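PDB 3K9C: transcriptional regulator, LacI family protein from Rhodococcus jostii, which probably binds cis-regulatory DNA as a transcription factor, its periplasmic-binding-protein-like part being of the kind that senses small molecules in LacI-family regulators. Local coordinates for residues B[118-122]-B[150-156]; B[126-132]-B[186-192]; B[176-180]-B[203-209]; B[194-198]-B[232-236]. All coordinates share one frame. Residues are numbered along the deposited sequence.

Contact 1 of 4, residues B[118-122]-B[150-156]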
loop_
_atom_site.group_PDB
_atom_site.type_symbol
_atom_site.label_atom_id
_atom_site.label_comp_id
_atom_site.label_asym_id
_atom_site.label_seq_id
_atom_site.Cartn_x
_atom_site.Cartn_y
_atom_site.Cartn_z
ATOM N N VAL B 118 -12.498 -3.196 -22.929
ATOM C CA VAL B 118 -12.353 -3.214 -24.387
ATOM C C VAL B 118 -13.518 -2.525 -25.091
ATOM O O VAL B 118 -13.305 -1.721 -25.991
ATOM C CB VAL B 118 -12.220 -4.657 -24.945
ATOM C CG1 VAL B 118 -12.347 -4.639 -26.478
ATOM C CG2 VAL B 118 -10.862 -5.246 -24.555
ATOM N N ASP B 119 -14.748 -2.831 -24.682
ATOM C CA ASP B 119 -15.910 -2.194 -25.303
ATOM C C ASP B 119 -15.797 -0.674 -25.180
ATOM O O ASP B 119 -16.043 0.059 -26.139
ATOM C CB ASP B 119 -17.210 -2.665 -24.649
ATOM C CG ASP B 119 -17.507 -4.127 -24.925
ATOM O OD1 ASP B 119 -16.913 -4.697 -25.862
ATOM O OD2 ASP B 119 -18.351 -4.707 -24.208
ATOM N N HIS B 120 -15.413 -0.209 -23.994
ATOM C CA HIS B 120 -15.255 1.219 -23.748
ATOM C C HIS B 120 -14.245 1.837 -24.710
ATOM O O HIS B 120 -14.496 2.897 -25.286
ATOM C CB HIS B 120 -14.809 1.450 -22.295
ATOM C CG HIS B 120 -14.383 2.855 -22.005
ATOM N ND1 HIS B 120 -15.236 3.929 -22.116
ATOM C CD2 HIS B 120 -13.190 3.359 -21.614
ATOM C CE1 HIS B 120 -14.587 5.037 -21.806
ATOM N NE2 HIS B 120 -13.342 4.719 -21.499
ATOM N N LEU B 121 -13.102 1.173 -24.883
ATOM C CA LEU B 121 -12.053 1.675 -25.770
ATOM C C LEU B 121 -12.409 1.623 -27.258
ATOM O O LEU B 121 -12.109 2.553 -28.002
ATOM C CB LEU B 121 -10.744 0.918 -25.524
ATOM C CG LEU B 121 -10.085 1.202 -24.170
ATOM C CD1 LEU B 121 -8.969 0.191 -23.926
ATOM C CD2 LEU B 121 -9.560 2.643 -24.135
ATOM N N THR B 122 -13.037 0.545 -27.706
ATOM C CA THR B 122 -13.397 0.473 -29.113
ATOM C C THR B 122 -14.488 1.527 -29.372
ATOM O O THR B 122 -14.466 2.213 -30.399
ATOM C CB THR B 122 -13.854 -0.966 -29.504
ATOM O OG1 THR B 122 -14.926 -1.387 -28.655
ATOM C CG2 THR B 122 -12.680 -1.962 -29.344
ATOM N N ALA B 150 -12.710 -10.416 -26.551
ATOM C CA ALA B 150 -13.375 -9.153 -26.821
ATOM C C ALA B 150 -12.784 -8.478 -28.054
ATOM O O ALA B 150 -13.513 -7.901 -28.851
ATOM C CB ALA B 150 -13.269 -8.229 -25.611
HETATM N N MSE B 151 -11.466 -8.529 -28.216
HETATM C CA MSE B 151 -10.870 -7.895 -29.389
HETATM C C MSE B 151 -11.360 -8.590 -30.665
HETATM O O MSE B 151 -11.635 -7.944 -31.680
HETATM C CB MSE B 151 -9.336 -7.937 -29.312
HETATM C CG MSE B 151 -8.706 -6.989 -28.286
HETATM SE SE MSE B 151 -9.067 -5.128 -28.720
HETATM C CE MSE B 151 -7.687 -4.838 -30.079
ATOM N N ASP B 152 -11.482 -9.909 -30.593
ATOM C CA ASP B 152 -11.925 -10.703 -31.726
ATOM C C ASP B 152 -13.378 -10.382 -32.081
ATOM O O ASP B 152 -13.742 -10.340 -33.256
ATOM C CB ASP B 152 -11.758 -12.193 -31.404
ATOM C CG ASP B 152 -11.982 -13.088 -32.613
ATOM O OD1 ASP B 152 -11.659 -12.674 -33.751
ATOM O OD2 ASP B 152 -12.465 -14.220 -32.414
ATOM N N ARG B 153 -14.196 -10.133 -31.060
ATOM C CA ARG B 153 -15.603 -9.806 -31.269
ATOM C C ARG B 153 -15.746 -8.493 -32.036
ATOM O O ARG B 153 -16.736 -8.286 -32.739
ATOM C CB ARG B 153 -16.333 -9.688 -29.929
ATOM C CG ARG B 153 -17.572 -10.569 -29.821
ATOM C CD ARG B 153 -18.461 -10.164 -28.650
ATOM N NE ARG B 153 -17.757 -10.190 -27.369
ATOM C CZ ARG B 153 -17.215 -11.277 -26.827
ATOM N NH1 ARG B 153 -17.288 -12.449 -27.454
ATOM N NH2 ARG B 153 -16.607 -11.194 -25.651
ATOM N N HIS B 154 -14.766 -7.604 -31.890
ATOM C CA HIS B 154 -14.798 -6.324 -32.585
ATOM C C HIS B 154 -14.038 -6.360 -33.906
ATOM O O HIS B 154 -13.873 -5.329 -34.550
ATOM C CB HIS B 154 -14.211 -5.202 -31.722
ATOM C CG HIS B 154 -15.103 -4.758 -30.601
ATOM N ND1 HIS B 154 -15.189 -5.433 -29.403
ATOM C CD2 HIS B 154 -15.949 -3.706 -30.501
ATOM C CE1 HIS B 154 -16.050 -4.818 -28.612
ATOM N NE2 HIS B 154 -16.526 -3.766 -29.255
ATOM N N GLY B 155 -13.576 -7.542 -34.304
ATOM C CA GLY B 155 -12.838 -7.670 -35.553
ATOM C C GLY B 155 -11.449 -7.061 -35.481
ATOM O O GLY B 155 -10.899 -6.614 -36.493
ATOM N N LEU B 156 -10.865 -7.063 -34.286
ATOM C CA LEU B 156 -9.548 -6.472 -34.081
ATOM C C LEU B 156 -8.442 -7.454 -33.670
ATOM O O LEU B 156 -7.410 -7.039 -33.140
ATOM C CB LEU B 156 -9.660 -5.351 -33.036
ATOM C CG LEU B 156 -10.719 -4.265 -33.289
ATOM C CD1 LEU B 156 -10.702 -3.246 -32.151
ATOM C CD2 LEU B 156 -10.445 -3.567 -34.626
HETATM O O HOH W 1 -17.485 -7.430 -26.884
#
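Apolar packing starts where the two helices lie nearest, with the CA atoms of V118 and A150 6.5 Å apart: V118 CB meets A150 CB at 3.8 Å, and V118 CG1 lies 4.0 Å from SE of the selenomethionine M151. One turn further on, T122 CG2 touches L156 CD1 at 3.7 Å and makes a CH-pi contact with H154, sitting 4.0 Å from the ring centroid and 17° off its normal. The small A150 lets V118 come close, while the H154 ring spans the wider gap to T122. Helices 110-123 and 140-153 flank strand 129-133 in sequence and pack beside each other on one face of the parallel sheet of the periplasmic-binding-protein-like fold; M151 and T122 also touch I129 of that strand. Among the polar contacts, H154 ND1 donates to A150 O at 3.0 Å (174°), tying the imidazole back to its own helix. T122 OG1 lies over the same ring, 2.9 Å from H154 NE2. A water-mediated link joins D119 and R153: water 1 donates to D119 OD1 at 3.0 Å and accepts from R153 NE at 2.8 Å. Backbone capping ends helix 140-153 in a Schellman motif: L156 N bonds M151 O at 2.9 Å and G155 N bonds D152 O at 3.0 Å, with positive-phi G155 as C-prime turning the chain so that L156 faces T122.

Contact 2 of 4, residues B[126-132]-B[186-192]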
loop_
_atom_site.group_PDB
_atom_site.type_symbol
_atom_site.label_atom_id
_atom_site.label_comp_id
_atom_site.label_asym_id
_atom_site.label_seq_id
_atom_site.Cartn_x
_atom_site.Cartn_y
_atom_site.Cartn_z
ATOM N N HIS B 126 -10.736 3.321 -30.556
ATOM C CA HIS B 126 -9.451 2.626 -30.526
ATOM C C HIS B 126 -9.497 1.270 -31.230
ATOM O O HIS B 126 -10.481 0.535 -31.120
ATOM C CB HIS B 126 -8.995 2.443 -29.067
ATOM C CG HIS B 126 -8.695 3.731 -28.361
ATOM N ND1 HIS B 126 -7.522 4.431 -28.553
ATOM C CD2 HIS B 126 -9.426 4.459 -27.485
ATOM C CE1 HIS B 126 -7.543 5.530 -27.823
ATOM N NE2 HIS B 126 -8.686 5.575 -27.165
ATOM N N ARG B 127 -8.429 0.940 -31.951
ATOM C CA ARG B 127 -8.346 -0.336 -32.657
ATOM C C ARG B 127 -7.045 -1.077 -32.334
ATOM O O ARG B 127 -7.037 -2.307 -32.233
ATOM C CB ARG B 127 -8.484 -0.108 -34.168
ATOM C CG ARG B 127 -9.813 0.535 -34.551
ATOM C CD ARG B 127 -9.970 0.670 -36.053
ATOM N NE ARG B 127 -10.032 -0.632 -36.711
ATOM C CZ ARG B 127 -10.353 -0.806 -37.987
ATOM N NH1 ARG B 127 -10.645 0.243 -38.746
ATOM N NH2 ARG B 127 -10.382 -2.027 -38.505
ATOM N N ASN B 128 -5.944 -0.341 -32.189
ATOM C CA ASN B 128 -4.670 -0.963 -31.830
ATOM C C ASN B 128 -4.656 -0.912 -30.317
ATOM O O ASN B 128 -4.190 0.060 -29.724
ATOM C CB ASN B 128 -3.482 -0.171 -32.368
ATOM C CG ASN B 128 -3.412 -0.190 -33.874
ATOM O OD1 ASN B 128 -3.707 0.805 -34.532
ATOM N ND2 ASN B 128 -3.032 -1.335 -34.432
ATOM N N ILE B 129 -5.184 -1.957 -29.698
ATOM C CA ILE B 129 -5.270 -2.011 -28.256
ATOM C C ILE B 129 -4.407 -3.106 -27.667
ATOM O O ILE B 129 -4.390 -4.240 -28.159
ATOM C CB ILE B 129 -6.728 -2.203 -27.833
ATOM C CG1 ILE B 129 -7.580 -1.094 -28.468
ATOM C CG2 ILE B 129 -6.845 -2.190 -26.310
ATOM C CD1 ILE B 129 -9.074 -1.324 -28.388
ATOM N N ALA B 130 -3.695 -2.753 -26.600
ATOM C CA ALA B 130 -2.810 -3.689 -25.942
ATOM C C ALA B 130 -3.230 -4.031 -24.524
ATOM O O ALA B 130 -3.902 -3.253 -23.834
ATOM C CB ALA B 130 -1.392 -3.139 -25.937
ATOM N N HIS B 131 -2.831 -5.219 -24.094
ATOM C CA HIS B 131 -3.118 -5.673 -22.752
ATOM C C HIS B 131 -1.812 -6.134 -22.125
ATOM O O HIS B 131 -1.040 -6.869 -22.751
ATOM C CB HIS B 131 -4.136 -6.828 -22.777
ATOM C CG HIS B 131 -4.359 -7.468 -21.441
ATOM N ND1 HIS B 131 -4.788 -6.761 -20.337
ATOM C CD2 HIS B 131 -4.192 -8.746 -21.029
ATOM C CE1 HIS B 131 -4.875 -7.577 -19.302
ATOM N NE2 HIS B 131 -4.521 -8.789 -19.696
ATOM N N ILE B 132 -1.539 -5.649 -20.917
ATOM C CA ILE B 132 -0.357 -6.071 -20.173
ATOM C C ILE B 132 -1.007 -7.015 -19.155
ATOM O O ILE B 132 -1.718 -6.569 -18.246
ATOM C CB ILE B 132 0.347 -4.859 -19.485
ATOM C CG1 ILE B 132 0.829 -3.872 -20.553
ATOM C CG2 ILE B 132 1.550 -5.336 -18.656
ATOM C CD1 ILE B 132 1.479 -2.599 -20.003
ATOM N N PRO B 186 0.397 0.702 -29.641
ATOM C CA PRO B 186 -1.053 0.798 -29.449
ATOM C C PRO B 186 -1.468 2.184 -28.976
ATOM O O PRO B 186 -0.669 2.900 -28.386
ATOM C CB PRO B 186 -1.324 -0.278 -28.405
ATOM C CG PRO B 186 -0.111 -0.167 -27.528
ATOM C CD PRO B 186 1.030 -0.032 -28.530
ATOM N N THR B 187 -2.714 2.562 -29.241
ATOM C CA THR B 187 -3.211 3.870 -28.812
ATOM C C THR B 187 -3.966 3.744 -27.487
ATOM O O THR B 187 -4.383 4.738 -26.904
ATOM C CB THR B 187 -4.165 4.498 -29.852
ATOM O OG1 THR B 187 -5.337 3.685 -29.970
ATOM C CG2 THR B 187 -3.487 4.626 -31.206
ATOM N N ALA B 188 -4.164 2.512 -27.034
ATOM C CA ALA B 188 -4.851 2.270 -25.766
ATOM C C ALA B 188 -4.231 1.040 -25.133
ATOM O O ALA B 188 -3.769 0.132 -25.827
ATOM C CB ALA B 188 -6.338 2.056 -25.985
ATOM N N VAL B 189 -4.219 1.018 -23.811
ATOM C CA VAL B 189 -3.628 -0.084 -23.091
ATOM C C VAL B 189 -4.465 -0.441 -21.882
ATOM O O VAL B 189 -4.814 0.430 -21.100
ATOM C CB VAL B 189 -2.218 0.295 -22.603
ATOM C CG1 VAL B 189 -1.588 -0.877 -21.877
ATOM C CG2 VAL B 189 -1.364 0.752 -23.783
ATOM N N VAL B 190 -4.785 -1.719 -21.736
ATOM C CA VAL B 190 -5.543 -2.193 -20.589
ATOM C C VAL B 190 -4.538 -2.929 -19.699
ATOM O O VAL B 190 -4.004 -3.969 -20.085
ATOM C CB VAL B 190 -6.684 -3.167 -21.013
ATOM C CG1 VAL B 190 -7.385 -3.717 -19.785
ATOM C CG2 VAL B 190 -7.694 -2.446 -21.900
ATOM N N ALA B 191 -4.260 -2.371 -18.526
ATOM C CA ALA B 191 -3.313 -2.974 -17.594
ATOM C C ALA B 191 -3.995 -4.041 -16.746
ATOM O O ALA B 191 -5.203 -3.993 -16.545
ATOM C CB ALA B 191 -2.703 -1.902 -16.701
ATOM N N PHE B 192 -3.213 -4.996 -16.241
ATOM C CA PHE B 192 -3.770 -6.077 -15.423
ATOM C C PHE B 192 -4.525 -5.521 -14.219
ATOM O O PHE B 192 -5.647 -5.938 -13.946
ATOM C CB PHE B 192 -2.666 -7.022 -14.938
ATOM C CG PHE B 192 -3.168 -8.111 -14.040
ATOM C CD1 PHE B 192 -4.055 -9.068 -14.520
ATOM C CD2 PHE B 192 -2.784 -8.161 -12.707
ATOM C CE1 PHE B 192 -4.551 -10.059 -13.683
ATOM C CE2 PHE B 192 -3.276 -9.154 -11.860
ATOM C CZ PHE B 192 -4.162 -10.103 -12.348
HETATM O O HOH W 2 -6.224 2.301 -32.277
#
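Strands 129-132 and 188-191 are neighbours in the parallel four-stranded sheet of the periplasmic-binding-protein-like fold, their axes 4.6 Å apart at closest and turned by 22°. The ladder runs from A130 N to A188 O (3.0 Å), V190 N to A130 O (2.7 Å) and I132 N to V190 O (3.1 Å). V190 O also accepts from H131 ND1 at 2.9 Å, so a side chain joins the backbone pairing. Before the strands, T187 N donates to N128 O at 2.9 Å, N128 being the centre of an inverse gamma turn. H126 ND1 and T187 OG1 share a 2.7 Å hydrogen bond, A188 CB lies over the H126 ring 3.9 Å from its centroid, and water 2 links R127 N (2.6 Å) to T187 OG1 (2.8 Å). On one face I129 CG1 meets A188 CB at 4.2 Å; on the other A130 CB reaches P186 CG at 3.6 Å and I132 CD1 reaches V189 CG1 at 4.0 Å. Strands 160-164 and 216-218 extend the sheet at both edges. Helices 110-123 and 140-153 cover the face with I129, H131 and V190, helices 169-181 and 194-206 that with A130, I132, V189 and A191.

Contact 3 of 4, residues B[176-180]-B[203-209]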
loop_
_atom_site.group_PDB
_atom_site.type_symbol
_atom_site.label_atom_id
_atom_site.label_comp_id
_atom_site.label_asym_id
_atom_site.label_seq_id
_atom_site.Cartn_x
_atom_site.Cartn_y
_atom_site.Cartn_z
HETATM N N MSE B 176 4.907 -1.359 -20.880
HETATM C CA MSE B 176 4.600 -0.190 -21.697
HETATM C C MSE B 176 5.792 0.155 -22.585
HETATM O O MSE B 176 5.625 0.549 -23.742
HETATM C CB MSE B 176 4.228 1.002 -20.809
HETATM C CG MSE B 176 3.655 2.221 -21.556
HETATM SE SE MSE B 176 2.017 1.849 -22.580
HETATM C CE MSE B 176 1.503 0.211 -21.747
ATOM N N HIS B 177 6.989 -0.002 -22.030
ATOM C CA HIS B 177 8.217 0.265 -22.765
ATOM C C HIS B 177 8.248 -0.675 -23.973
ATOM O O HIS B 177 8.455 -0.244 -25.110
ATOM C CB HIS B 177 9.420 0.005 -21.860
ATOM C CG HIS B 177 10.734 0.085 -22.565
ATOM N ND1 HIS B 177 11.174 1.235 -23.187
ATOM C CD2 HIS B 177 11.694 -0.849 -22.772
ATOM C CE1 HIS B 177 12.349 1.003 -23.748
ATOM N NE2 HIS B 177 12.685 -0.252 -23.513
ATOM N N THR B 178 8.024 -1.959 -23.716
ATOM C CA THR B 178 8.007 -2.963 -24.776
ATOM C C THR B 178 7.023 -2.539 -25.867
ATOM O O THR B 178 7.359 -2.539 -27.051
ATOM C CB THR B 178 7.552 -4.337 -24.241
ATOM O OG1 THR B 178 8.402 -4.747 -23.162
ATOM C CG2 THR B 178 7.593 -5.370 -25.342
ATOM N N LEU B 179 5.810 -2.171 -25.455
ATOM C CA LEU B 179 4.765 -1.759 -26.388
ATOM C C LEU B 179 5.151 -0.545 -27.216
ATOM O O LEU B 179 4.805 -0.458 -28.389
ATOM C CB LEU B 179 3.454 -1.481 -25.633
ATOM C CG LEU B 179 2.862 -2.720 -24.943
ATOM C CD1 LEU B 179 1.661 -2.342 -24.060
ATOM C CD2 LEU B 179 2.463 -3.731 -26.015
ATOM N N LEU B 180 5.866 0.398 -26.611
ATOM C CA LEU B 180 6.280 1.599 -27.331
ATOM C C LEU B 180 7.341 1.316 -28.393
ATOM O O LEU B 180 7.449 2.036 -29.382
ATOM C CB LEU B 180 6.785 2.659 -26.348
ATOM C CG LEU B 180 5.680 3.353 -25.548
ATOM C CD1 LEU B 180 6.285 4.268 -24.492
ATOM C CD2 LEU B 180 4.793 4.146 -26.507
ATOM N N LEU B 203 5.563 5.809 -16.882
ATOM C CA LEU B 203 6.454 5.723 -18.028
ATOM C C LEU B 203 6.007 6.656 -19.139
ATOM O O LEU B 203 6.816 7.392 -19.705
ATOM C CB LEU B 203 6.497 4.294 -18.578
ATOM C CG LEU B 203 7.380 4.194 -19.825
ATOM C CD1 LEU B 203 8.826 4.265 -19.382
ATOM C CD2 LEU B 203 7.122 2.909 -20.586
ATOM N N LEU B 204 4.717 6.614 -19.458
ATOM C CA LEU B 204 4.164 7.445 -20.523
ATOM C C LEU B 204 4.385 8.937 -20.305
ATOM O O LEU B 204 4.745 9.652 -21.235
ATOM C CB LEU B 204 2.663 7.171 -20.684
ATOM C CG LEU B 204 2.279 5.830 -21.314
ATOM C CD1 LEU B 204 0.764 5.709 -21.387
ATOM C CD2 LEU B 204 2.883 5.740 -22.707
ATOM N N VAL B 205 4.164 9.409 -19.084
ATOM C CA VAL B 205 4.344 10.826 -18.804
ATOM C C VAL B 205 5.825 11.197 -18.843
ATOM O O VAL B 205 6.180 12.282 -19.283
ATOM C CB VAL B 205 3.728 11.217 -17.433
ATOM C CG1 VAL B 205 4.484 10.565 -16.306
ATOM C CG2 VAL B 205 3.735 12.728 -17.276
ATOM N N ARG B 206 6.687 10.287 -18.398
ATOM C CA ARG B 206 8.128 10.535 -18.394
ATOM C C ARG B 206 8.698 10.416 -19.798
ATOM O O ARG B 206 9.826 10.836 -20.062
ATOM C CB ARG B 206 8.843 9.547 -17.471
ATOM C CG ARG B 206 8.614 9.799 -15.993
ATOM C CD ARG B 206 9.243 8.700 -15.151
ATOM N NE ARG B 206 9.189 8.999 -13.724
ATOM C CZ ARG B 206 8.070 9.141 -13.019
ATOM N NH1 ARG B 206 6.883 9.009 -13.603
ATOM N NH2 ARG B 206 8.139 9.416 -11.722
ATOM N N SER B 207 7.909 9.841 -20.696
ATOM C CA SER B 207 8.328 9.662 -22.076
ATOM C C SER B 207 7.822 10.808 -22.936
ATOM O O SER B 207 8.058 10.841 -24.141
ATOM C CB SER B 207 7.798 8.334 -22.607
ATOM O OG SER B 207 8.321 7.266 -21.838
ATOM N N GLY B 208 7.123 11.743 -22.303
ATOM C CA GLY B 208 6.594 12.890 -23.018
ATOM C C GLY B 208 5.261 12.655 -23.705
ATOM O O GLY B 208 4.788 13.506 -24.458
ATOM N N ARG B 209 4.641 11.509 -23.456
ATOM C CA ARG B 209 3.360 11.223 -24.087
ATOM C C ARG B 209 2.208 11.564 -23.151
ATOM O O ARG B 209 2.275 11.299 -21.948
ATOM C CB ARG B 209 3.302 9.758 -24.509
ATOM C CG ARG B 209 4.362 9.394 -25.539
ATOM C CD ARG B 209 4.203 7.962 -26.010
ATOM N NE ARG B 209 5.179 7.596 -27.034
ATOM C CZ ARG B 209 6.492 7.535 -26.832
ATOM N NH1 ARG B 209 7.001 7.816 -25.639
ATOM N NH2 ARG B 209 7.298 7.184 -27.823
#
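This is helix-to-helix packing between helix 169-181 and the end of helix 194-206, two helices joined through strand 188-191 and lying on the same face of the four-stranded parallel sheet. L203 and L180 bury the most surface. L203 CD2 fits against helix 169-181, 3.5 Å from M176 CB, 3.3 Å from H177 N and 4.2 Å from L180 CD1. Closer to the sheet, L204 CD2 meets CG of the selenomethionine M176 at 3.8 Å and L180 CD1 at 4.1 Å; M176 also touches I132 in strand 129-133. Past R206 the helix closes in a Schellman motif, R209 N bonding L204 O at 2.9 Å and G208 N bonding V205 O at 3.2 Å, with positive phi at G208. The turn brings R209 back across the gap, where L180 CD2 lies over a face of its guanidinium, 3.5 Å from R209 NE. With no polar bond found between the segments, the fit rests on apolar side-chain packing, to which R209 adds its guanidinium face.

Contact 4 of 4, residues B[194-198]-B[232-236]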
loop_
_atom_site.group_PDB
_atom_site.type_symbol
_atom_site.label_atom_id
_atom_site.label_comp_id
_atom_site.label_asym_id
_atom_site.label_seq_id
_atom_site.Cartn_x
_atom_site.Cartn_y
_atom_site.Cartn_z
ATOM N N ASP B 194 -4.666 -1.767 -11.274
ATOM C CA ASP B 194 -4.324 -0.364 -11.037
ATOM C C ASP B 194 -2.846 -0.094 -10.735
ATOM O O ASP B 194 -2.285 0.908 -11.192
ATOM C CB ASP B 194 -5.159 0.204 -9.885
ATOM C CG ASP B 194 -6.646 0.270 -10.203
ATOM O OD1 ASP B 194 -7.021 0.146 -11.388
ATOM O OD2 ASP B 194 -7.434 0.467 -9.258
ATOM N N ARG B 195 -2.222 -0.965 -9.947
ATOM C CA ARG B 195 -0.810 -0.777 -9.617
ATOM C C ARG B 195 0.043 -0.914 -10.870
ATOM O O ARG B 195 1.033 -0.205 -11.046
ATOM C CB ARG B 195 -0.359 -1.783 -8.553
ATOM C CG ARG B 195 1.096 -1.609 -8.146
ATOM C CD ARG B 195 1.451 -2.487 -6.966
ATOM N NE ARG B 195 1.284 -1.783 -5.702
ATOM C CZ ARG B 195 1.449 -2.344 -4.508
ATOM N NH1 ARG B 195 1.783 -3.629 -4.417
ATOM N NH2 ARG B 195 1.295 -1.621 -3.404
ATOM N N CYS B 196 -0.353 -1.829 -11.750
ATOM C CA CYS B 196 0.356 -2.036 -13.009
ATOM C C CYS B 196 0.155 -0.799 -13.885
ATOM O O CYS B 196 1.087 -0.320 -14.538
ATOM C CB CYS B 196 -0.204 -3.268 -13.719
ATOM S SG CYS B 196 0.555 -3.639 -15.294
ATOM N N ALA B 197 -1.074 -0.287 -13.886
ATOM C CA ALA B 197 -1.429 0.900 -14.666
ATOM C C ALA B 197 -0.636 2.102 -14.160
ATOM O O ALA B 197 -0.231 2.963 -14.935
ATOM C CB ALA B 197 -2.943 1.172 -14.558
ATOM N N THR B 198 -0.411 2.159 -12.855
ATOM C CA THR B 198 0.355 3.266 -12.295
ATOM C C THR B 198 1.731 3.346 -12.959
ATOM O O THR B 198 2.224 4.438 -13.243
ATOM C CB THR B 198 0.538 3.122 -10.770
ATOM O OG1 THR B 198 -0.726 3.285 -10.113
ATOM C CG2 THR B 198 1.507 4.187 -10.252
ATOM N N GLN B 232 -6.544 10.104 -11.383
ATOM C CA GLN B 232 -7.846 9.972 -12.050
ATOM C C GLN B 232 -7.852 8.875 -13.118
ATOM O O GLN B 232 -8.129 9.120 -14.290
ATOM C CB GLN B 232 -8.269 11.314 -12.664
ATOM C CG GLN B 232 -7.195 12.404 -12.628
ATOM C CD GLN B 232 -7.615 13.674 -13.354
ATOM O OE1 GLN B 232 -8.625 14.304 -13.012
ATOM N NE2 GLN B 232 -6.841 14.055 -14.365
HETATM N N MSE B 233 -7.582 7.653 -12.675
HETATM C CA MSE B 233 -7.506 6.490 -13.546
HETATM C C MSE B 233 -8.826 5.788 -13.871
HETATM O O MSE B 233 -9.593 5.417 -12.977
HETATM C CB MSE B 233 -6.545 5.492 -12.907
HETATM C CG MSE B 233 -6.125 4.331 -13.765
HETATM SE SE MSE B 233 -5.248 3.114 -12.558
HETATM C CE MSE B 233 -3.562 4.052 -12.447
ATOM N N THR B 234 -9.090 5.629 -15.166
ATOM C CA THR B 234 -10.279 4.917 -15.627
ATOM C C THR B 234 -9.943 3.478 -15.253
ATOM O O THR B 234 -8.830 3.006 -15.523
ATOM C CB THR B 234 -10.453 5.042 -17.162
ATOM O OG1 THR B 234 -10.778 6.395 -17.489
ATOM C CG2 THR B 234 -11.554 4.118 -17.666
ATOM N N THR B 235 -10.890 2.783 -14.635
ATOM C CA THR B 235 -10.638 1.425 -14.174
ATOM C C THR B 235 -11.912 0.592 -14.100
ATOM O O THR B 235 -13.006 1.091 -14.350
ATOM C CB THR B 235 -9.992 1.470 -12.766
ATOM O OG1 THR B 235 -9.541 0.169 -12.391
ATOM C CG2 THR B 235 -11.002 1.956 -11.738
ATOM N N ILE B 236 -11.754 -0.676 -13.746
ATOM C CA ILE B 236 -12.874 -1.594 -13.618
ATOM C C ILE B 236 -13.051 -1.985 -12.160
ATOM O O ILE B 236 -12.148 -2.572 -11.553
ATOM C CB ILE B 236 -12.638 -2.864 -14.453
ATOM C CG1 ILE B 236 -12.631 -2.496 -15.934
ATOM C CG2 ILE B 236 -13.708 -3.891 -14.157
ATOM C CD1 ILE B 236 -12.109 -3.579 -16.795
#
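M233, a selenomethionine, loses the most surface here. Its side chain, extended as far as SE and then bent (chi3 m), reaches the first turn of helix 194-206: SE lies 3.6 Å from A197 CB and 3.6 Å from D194 OD1, while M233 CE lies 3.6 Å from D194 O and 3.7 Å from T198 N. Here D194 O takes the helical bond from T198 N at 2.8 Å and a second from T198 OG1 at 3.0 Å. Helix 194-206 follows the sheet strand 188-191, and A197 touches A191 there. Strand 235-237, by contrast, borders the chain's other, mixed sheet, so the contact joins the helix that follows one sheet to the loop and edge strand of the other. D194, next in buried area, makes the polar link: D194 OD1 accepts from T235 OG1 at 2.7 Å, carried over by its m rotamer. D194 OD2 has a further partner in the backbone N of S223. T235, third in buried area, pairs through its backbone with V270 of strand 262-270.

All four contacts lie in the periplasmic-binding-protein-like region, and contact 2 is the sheet core on which the others border. Contact 1 packs helices on one face, its centre 10 Å from that of contact 2; contact 3 packs helices on the other, 13 Å away, and the centres of contacts 1 and 3 are 23 Å apart. Contacts 3 and 4 use opposite ends of helix 194-206, their centres 15 Å apart. Along the chain, contact 2 interleaves with contacts 1 and 3, and contact 3 with contact 4, whereas contact 1 closes before contacts 3 and 4 open. The result is a three-layer alpha/beta/alpha sandwich, connected by contact 4 to a strand of the second sheet.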